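Local coordinates for CghA (Chaetomium globosum, PDB 6KBC), which belongs to the Diels-Alderase family of two-domain, calycin-like beta proteins and holds the ligand WK1 in a pocket, at residues S24-W37 / F223-W235. Numbering follows the deposited sequence.
Sequences SAVIPNSGNLFPKW and FGGMDRSWLPMVW. With WK1 ((2S)-3-[(2S,4E)-4-[[(1R,2S,4aR,6S,8R,8aS)-2-[(E)-but-2-en-2-yl]-6,8-dimethyl-1,2,4a,5,6,7,8,8a-octahydronaphthalen-1-yl]-oxidanyl-methylidene]-3,5-bis(oxidanylidene)pyrrolidin-2-yl]-2-methyl-2-oxidanyl-propanoic acid), chain B.
The backbone oxygen of N32 is gripped side-on by two nitrogens of R228: NE at 2.8 Å and, less straight, NH2 at 3.1 Å. It lies close to the guanidinium plane, where arginine's N-H bonds point, and NH2 also makes a weak bond to F34 O. E47 of the neighbouring strand forms a salt bridge with NH2 and accepts from the backbone N of K36 and W37, so arginine and glutamate together tie down a loop without regular structure. W230 CE3 lies over the centre of one face of the R228 guanidinium. One face of the W230 indole receives the aliphatic part of K36: CG sits 3.4 Å from the five-membered ring centroid, almost on the normal, a CH-pi contact. Lysine suits this place because its chain, bent at chi2 (-55°), then runs along the ring; NZ reaches N32 OD1 and A25 O and also makes an off-centre cation-pi contact with the six-membered ring. Asparagine suits position 32 because OD1 also accepts from I27 N while ND2 donates to I27 O and S30 O, bonds at both ends that fix the amide's rotation. Here the last part of the loop between strands 6-10 and 46-54, L33 to W37, runs alongside strand 223-231 of the N-terminal calycin-like domain in the same direction; that strand's alternation turns M226, R228 and W230 to the loop and L231 away, where its CD1 meets WK1. V26 CG2 abuts the indole edge at CZ2 (3.5 Å), while a water links W230 NE1 to S24 O. W37, its NE1 bonded to I21 O, brings CZ2 to P232 CB at 3.6 Å; at the other end L33 CD2 meets the flexible thioether M226 at CE, 3.7 Å away.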
loop_
_atom_site.group_PDB
_atom_site.type_symbol
_atom_site.label_atom_id
_atom_site.label_comp_id
_atom_site.label_asym_id
_atom_site.label_seq_id
_atom_site.Cartn_x
_atom_site.Cartn_y
_atom_site.Cartn_z
ATOM N N SER A 24 9.942 17.540 -6.005
ATOM C CA SER A 24 11.188 17.632 -5.266
ATOM C C SER A 24 11.799 16.239 -5.100
ATOM O O SER A 24 11.162 15.214 -5.359
ATOM C CB SER A 24 10.968 18.297 -3.910
ATOM O OG SER A 24 10.192 17.478 -3.062
ATOM N N ALA A 25 13.053 16.214 -4.655
ATOM C CA ALA A 25 13.855 15.005 -4.703
ATOM C C ALA A 25 13.550 14.076 -3.532
ATOM O O ALA A 25 12.976 14.473 -2.511
ATOM C CB ALA A 25 15.342 15.351 -4.709
ATOM N N VAL A 26 13.942 12.806 -3.702
ATOM C CA VAL A 26 13.941 11.871 -2.586
ATOM C C VAL A 26 14.880 12.383 -1.510
ATOM O O VAL A 26 16.025 12.762 -1.788
ATOM C CB VAL A 26 14.371 10.469 -3.040
ATOM C CG1 VAL A 26 14.430 9.528 -1.836
ATOM C CG2 VAL A 26 13.435 9.929 -4.105
ATOM N N ILE A 27 14.412 12.375 -0.270
ATOM C CA ILE A 27 15.242 12.666 0.893
ATOM C C ILE A 27 15.686 11.343 1.489
ATOM O O ILE A 27 14.832 10.573 1.960
ATOM C CB ILE A 27 14.490 13.513 1.929
ATOM C CG1 ILE A 27 13.916 14.768 1.270
ATOM C CG2 ILE A 27 15.401 13.836 3.108
ATOM C CD1 ILE A 27 12.866 15.479 2.105
ATOM N N PRO A 28 16.979 11.028 1.500
ATOM C CA PRO A 28 17.433 9.798 2.149
ATOM C C PRO A 28 17.078 9.774 3.625
ATOM O O PRO A 28 16.993 10.812 4.288
ATOM C CB PRO A 28 18.952 9.824 1.948
ATOM C CG PRO A 28 19.280 11.247 1.659
ATOM C CD PRO A 28 18.093 11.807 0.938
ATOM N N ASN A 29 16.870 8.558 4.129
ATOM C CA ASN A 29 16.603 8.298 5.544
ATOM C C ASN A 29 15.451 9.147 6.084
ATOM O O ASN A 29 15.497 9.658 7.205
ATOM C CB ASN A 29 17.856 8.521 6.381
ATOM C CG ASN A 29 17.769 7.855 7.725
ATOM O OD1 ASN A 29 17.254 6.730 7.849
ATOM N ND2 ASN A 29 18.260 8.540 8.748
ATOM N N SER A 30 14.388 9.269 5.301
ATOM C CA SER A 30 13.242 10.071 5.695
ATOM C C SER A 30 11.960 9.399 5.234
ATOM O O SER A 30 11.930 8.722 4.202
ATOM C CB SER A 30 13.340 11.485 5.109
ATOM O OG SER A 30 12.102 12.162 5.143
ATOM N N GLY A 31 10.897 9.599 6.014
ATOM C CA GLY A 31 9.570 9.229 5.563
ATOM C C GLY A 31 9.146 9.931 4.293
ATOM O O GLY A 31 8.247 9.444 3.596
ATOM N N ASN A 32 9.769 11.070 3.971
ATOM C CA ASN A 32 9.424 11.833 2.773
ATOM C C ASN A 32 7.951 12.216 2.755
ATOM O O ASN A 32 7.342 12.326 1.692
ATOM C CB ASN A 32 9.784 11.071 1.493
ATOM C CG ASN A 32 11.253 11.170 1.151
ATOM O OD1 ASN A 32 11.649 11.992 0.317
ATOM N ND2 ASN A 32 12.066 10.336 1.776
ATOM N N LEU A 33 7.373 12.431 3.934
ATOM C CA LEU A 33 5.927 12.582 4.030
ATOM C C LEU A 33 5.443 13.904 3.462
ATOM O O LEU A 33 4.277 14.011 3.058
ATOM C CB LEU A 33 5.486 12.452 5.491
ATOM C CG LEU A 33 5.749 11.067 6.067
ATOM C CD1 LEU A 33 5.298 10.990 7.531
ATOM C CD2 LEU A 33 5.059 10.020 5.187
ATOM N N PHE A 34 6.293 14.923 3.442
ATOM C CA PHE A 34 5.864 16.193 2.879
ATOM C C PHE A 34 5.724 16.070 1.361
ATOM O O PHE A 34 6.558 15.436 0.708
ATOM C CB PHE A 34 6.851 17.304 3.238
ATOM C CG PHE A 34 6.326 18.679 2.946
ATOM C CD1 PHE A 34 5.405 19.277 3.797
ATOM C CD2 PHE A 34 6.726 19.363 1.809
ATOM C CE1 PHE A 34 4.906 20.544 3.528
ATOM C CE2 PHE A 34 6.231 20.628 1.534
ATOM C CZ PHE A 34 5.322 21.218 2.393
ATOM N N PRO A 35 4.674 16.647 0.776
ATOM C CA PRO A 35 4.417 16.441 -0.653
ATOM C C PRO A 35 5.596 16.855 -1.522
ATOM O O PRO A 35 6.294 17.833 -1.239
ATOM C CB PRO A 35 3.194 17.322 -0.922
ATOM C CG PRO A 35 2.511 17.415 0.393
ATOM C CD PRO A 35 3.594 17.408 1.425
ATOM N N LYS A 36 5.811 16.086 -2.593
ATOM C CA LYS A 36 6.869 16.375 -3.550
ATOM C C LYS A 36 6.446 17.416 -4.573
ATOM O O LYS A 36 7.309 18.005 -5.231
ATOM C CB LYS A 36 7.300 15.085 -4.254
ATOM C CG LYS A 36 7.884 14.050 -3.292
ATOM C CD LYS A 36 9.028 14.633 -2.487
ATOM C CE LYS A 36 9.601 13.617 -1.536
ATOM N NZ LYS A 36 10.702 14.166 -0.691
ATOM N N TRP A 37 5.143 17.632 -4.733
ATOM C CA TRP A 37 4.591 18.750 -5.496
ATOM C C TRP A 37 3.946 19.696 -4.483
ATOM O O TRP A 37 2.739 19.661 -4.245
ATOM C CB TRP A 37 3.604 18.265 -6.562
ATOM C CG TRP A 37 4.308 17.656 -7.738
ATOM C CD1 TRP A 37 4.699 18.294 -8.883
ATOM C CD2 TRP A 37 4.778 16.305 -7.852
ATOM N NE1 TRP A 37 5.353 17.419 -9.712
ATOM C CE2 TRP A 37 5.417 16.192 -9.105
ATOM C CE3 TRP A 37 4.708 15.178 -7.023
ATOM C CZ2 TRP A 37 5.981 14.993 -9.551
ATOM C CZ3 TRP A 37 5.267 13.979 -7.472
ATOM C CH2 TRP A 37 5.896 13.901 -8.723
ATOM N N PHE A 223 -2.532 -5.154 13.228
ATOM C CA PHE A 223 -1.286 -4.620 12.706
ATOM C C PHE A 223 -1.546 -3.890 11.398
ATOM O O PHE A 223 -2.574 -4.073 10.733
ATOM C CB PHE A 223 -0.240 -5.734 12.511
ATOM C CG PHE A 223 -0.592 -6.719 11.416
ATOM C CD1 PHE A 223 -1.404 -7.820 11.682
ATOM C CD2 PHE A 223 -0.113 -6.541 10.127
ATOM C CE1 PHE A 223 -1.734 -8.727 10.672
ATOM C CE2 PHE A 223 -0.437 -7.447 9.103
ATOM C CZ PHE A 223 -1.251 -8.539 9.372
ATOM N N GLY A 224 -0.580 -3.071 11.025
ATOM C CA GLY A 224 -0.701 -2.323 9.795
ATOM C C GLY A 224 0.561 -1.526 9.585
ATOM O O GLY A 224 1.535 -1.660 10.330
ATOM N N GLY A 225 0.535 -0.698 8.564
ATOM C CA GLY A 225 1.711 0.115 8.269
ATOM C C GLY A 225 1.325 1.388 7.577
ATOM O O GLY A 225 0.154 1.586 7.303
ATOM N N MET A 226 2.326 2.203 7.316
ATOM C CA MET A 226 2.138 3.469 6.601
ATOM C C MET A 226 3.031 3.403 5.365
ATOM O O MET A 226 4.189 3.116 5.510
ATOM C CB MET A 226 2.508 4.654 7.483
ATOM C CG MET A 226 2.019 5.950 6.929
ATOM S SD MET A 226 3.214 6.620 5.815
ATOM C CE MET A 226 2.203 7.716 4.836
ATOM N N ASP A 227 2.426 3.541 4.195
ATOM C CA ASP A 227 3.156 3.483 2.911
ATOM C C ASP A 227 3.123 4.872 2.280
ATOM O O ASP A 227 2.131 5.531 2.389
ATOM C CB ASP A 227 2.591 2.428 1.970
ATOM C CG ASP A 227 2.796 0.995 2.425
ATOM O OD1 ASP A 227 2.791 0.751 3.594
ATOM O OD2 ASP A 227 2.959 0.160 1.585
ATOM N N ARG A 228 4.191 5.214 1.590
ATOM C CA ARG A 228 4.330 6.533 0.988
ATOM C C ARG A 228 4.781 6.357 -0.447
ATOM O O ARG A 228 5.725 5.608 -0.710
ATOM C CB ARG A 228 5.335 7.388 1.766
ATOM C CG ARG A 228 5.719 8.698 1.105
ATOM C CD ARG A 228 4.557 9.653 0.960
ATOM N NE ARG A 228 5.061 10.994 0.662
ATOM C CZ ARG A 228 4.701 11.735 -0.385
ATOM N NH1 ARG A 228 3.815 11.292 -1.262
ATOM N NH2 ARG A 228 5.229 12.942 -0.548
ATOM N N SER A 229 4.113 7.048 -1.362
ATOM C CA SER A 229 4.398 6.904 -2.775
ATOM C C SER A 229 4.270 8.249 -3.469
ATOM O O SER A 229 3.475 9.106 -3.067
ATOM C CB SER A 229 3.452 5.905 -3.431
ATOM O OG SER A 229 3.637 5.852 -4.842
ATOM N N TRP A 230 5.062 8.420 -4.523
ATOM C CA TRP A 230 4.813 9.502 -5.467
ATOM C C TRP A 230 5.421 9.137 -6.815
ATOM O O TRP A 230 6.459 8.478 -6.885
ATOM C CB TRP A 230 5.356 10.837 -4.945
ATOM C CG TRP A 230 6.845 10.926 -4.897
ATOM C CD1 TRP A 230 7.670 11.440 -5.857
ATOM C CD2 TRP A 230 7.692 10.520 -3.815
ATOM N NE1 TRP A 230 8.980 11.368 -5.439
ATOM C CE2 TRP A 230 9.018 10.800 -4.194
ATOM C CE3 TRP A 230 7.458 9.930 -2.569
ATOM C CZ2 TRP A 230 10.105 10.516 -3.370
ATOM C CZ3 TRP A 230 8.531 9.654 -1.758
ATOM C CH2 TRP A 230 9.839 9.947 -2.158
ATOM N N LEU A 231 4.748 9.569 -7.878
ATOM C CA LEU A 231 5.121 9.308 -9.264
ATOM C C LEU A 231 4.851 10.574 -10.061
ATOM O O LEU A 231 3.784 11.183 -9.894
ATOM C CB LEU A 231 4.294 8.172 -9.876
ATOM C CG LEU A 231 4.601 6.743 -9.506
ATOM C CD1 LEU A 231 3.871 6.402 -8.206
ATOM C CD2 LEU A 231 4.122 5.866 -10.657
ATOM N N PRO A 232 5.762 10.978 -10.944
ATOM C CA PRO A 232 5.497 12.129 -11.819
ATOM C C PRO A 232 4.804 11.770 -13.123
ATOM O O PRO A 232 4.589 12.659 -13.950
ATOM C CB PRO A 232 6.908 12.663 -12.093
ATOM C CG PRO A 232 7.757 11.444 -12.079
ATOM C CD PRO A 232 7.155 10.512 -11.048
ATOM N N MET A 233 4.501 10.483 -13.293
ATOM C CA MET A 233 3.827 9.971 -14.507
ATOM C C MET A 233 2.593 9.161 -14.115
ATOM O O MET A 233 2.541 8.666 -13.009
ATOM C CB MET A 233 4.772 9.116 -15.354
ATOM C CG MET A 233 4.997 7.713 -14.838
ATOM S SD MET A 233 6.042 7.585 -13.405
ATOM C CE MET A 233 7.674 7.852 -14.062
ATOM N N VAL A 234 1.619 9.070 -14.998
ATOM C CA VAL A 234 0.419 8.327 -14.628
ATOM C C VAL A 234 0.824 6.859 -14.686
ATOM O O VAL A 234 1.400 6.396 -15.678
ATOM C CB VAL A 234 -0.787 8.626 -15.536
ATOM C CG1 VAL A 234 -1.173 10.089 -15.482
ATOM C CG2 VAL A 234 -0.633 8.091 -16.915
ATOM N N TRP A 235 0.608 6.140 -13.592
ATOM C CA TRP A 235 1.226 4.825 -13.491
ATOM C C TRP A 235 0.483 3.797 -14.330
ATOM O O TRP A 235 1.088 2.826 -14.801
ATOM C CB TRP A 235 1.311 4.420 -12.021
ATOM C CG TRP A 235 0.049 3.951 -11.419
ATOM C CD1 TRP A 235 -0.932 4.711 -10.831
ATOM C CD2 TRP A 235 -0.366 2.593 -11.301
ATOM N NE1 TRP A 235 -1.947 3.895 -10.376
ATOM C CE2 TRP A 235 -1.620 2.591 -10.650
ATOM C CE3 TRP A 235 0.200 1.374 -11.686
ATOM C CZ2 TRP A 235 -2.309 1.413 -10.373
ATOM C CZ3 TRP A 235 -0.485 0.208 -11.410
ATOM C CH2 TRP A 235 -1.727 0.235 -10.765
HETATM O O WK1 B . -10.885 2.802 -5.258
HETATM C C17 WK1 B . -10.311 2.203 -4.385
HETATM O O1 WK1 B . -10.756 2.104 -3.277
HETATM C C19 WK1 B . -9.019 1.549 -4.660
HETATM O O2 WK1 B . -8.665 1.606 -6.000
HETATM C C18 WK1 B . -9.136 0.092 -4.334
HETATM C C20 WK1 B . -8.043 2.334 -3.830
HETATM C C22 WK1 B . -6.772 1.604 -3.669
HETATM N N WK1 B . -5.787 2.139 -2.748
HETATM C C21 WK1 B . -4.587 2.118 -3.319
HETATM O O5 WK1 B . -3.506 2.524 -2.695
HETATM C C23 WK1 B . -5.983 1.356 -4.854
HETATM O O4 WK1 B . -6.438 0.875 -5.993
HETATM C C24 WK1 B . -4.596 1.629 -4.706
HETATM C C16 WK1 B . -3.544 1.446 -5.700
HETATM O O3 WK1 B . -3.882 0.976 -6.838
HETATM C C9 WK1 B . -2.133 1.665 -5.347
HETATM C C8 WK1 B . -1.788 0.286 -4.717
HETATM C C12 WK1 B . -2.813 -0.401 -3.837
HETATM C C13 WK1 B . -2.806 -0.300 -2.527
HETATM C C90 WK1 B . -3.832 -0.982 -1.689
HETATM C C14 WK1 B . -3.882 -1.228 -4.454
HETATM C C7 WK1 B . -1.424 -0.727 -5.759
HETATM C C6 WK1 B . -0.497 -0.431 -6.631
HETATM C C3 WK1 B . -0.071 1.001 -6.706
HETATM C C4 WK1 B . -1.214 1.978 -6.519
HETATM C C5 WK1 B . -0.595 3.348 -6.322
HETATM C C11 WK1 B . -1.661 4.398 -6.320
HETATM C C2 WK1 B . 0.813 1.377 -7.866
HETATM C C1 WK1 B . 1.519 2.621 -7.431
HETATM C C10 WK1 B . 2.620 3.074 -8.332
HETATM C C WK1 B . 0.489 3.703 -7.321
HETATM O O HOH W 1 10.953 12.793 -6.899
#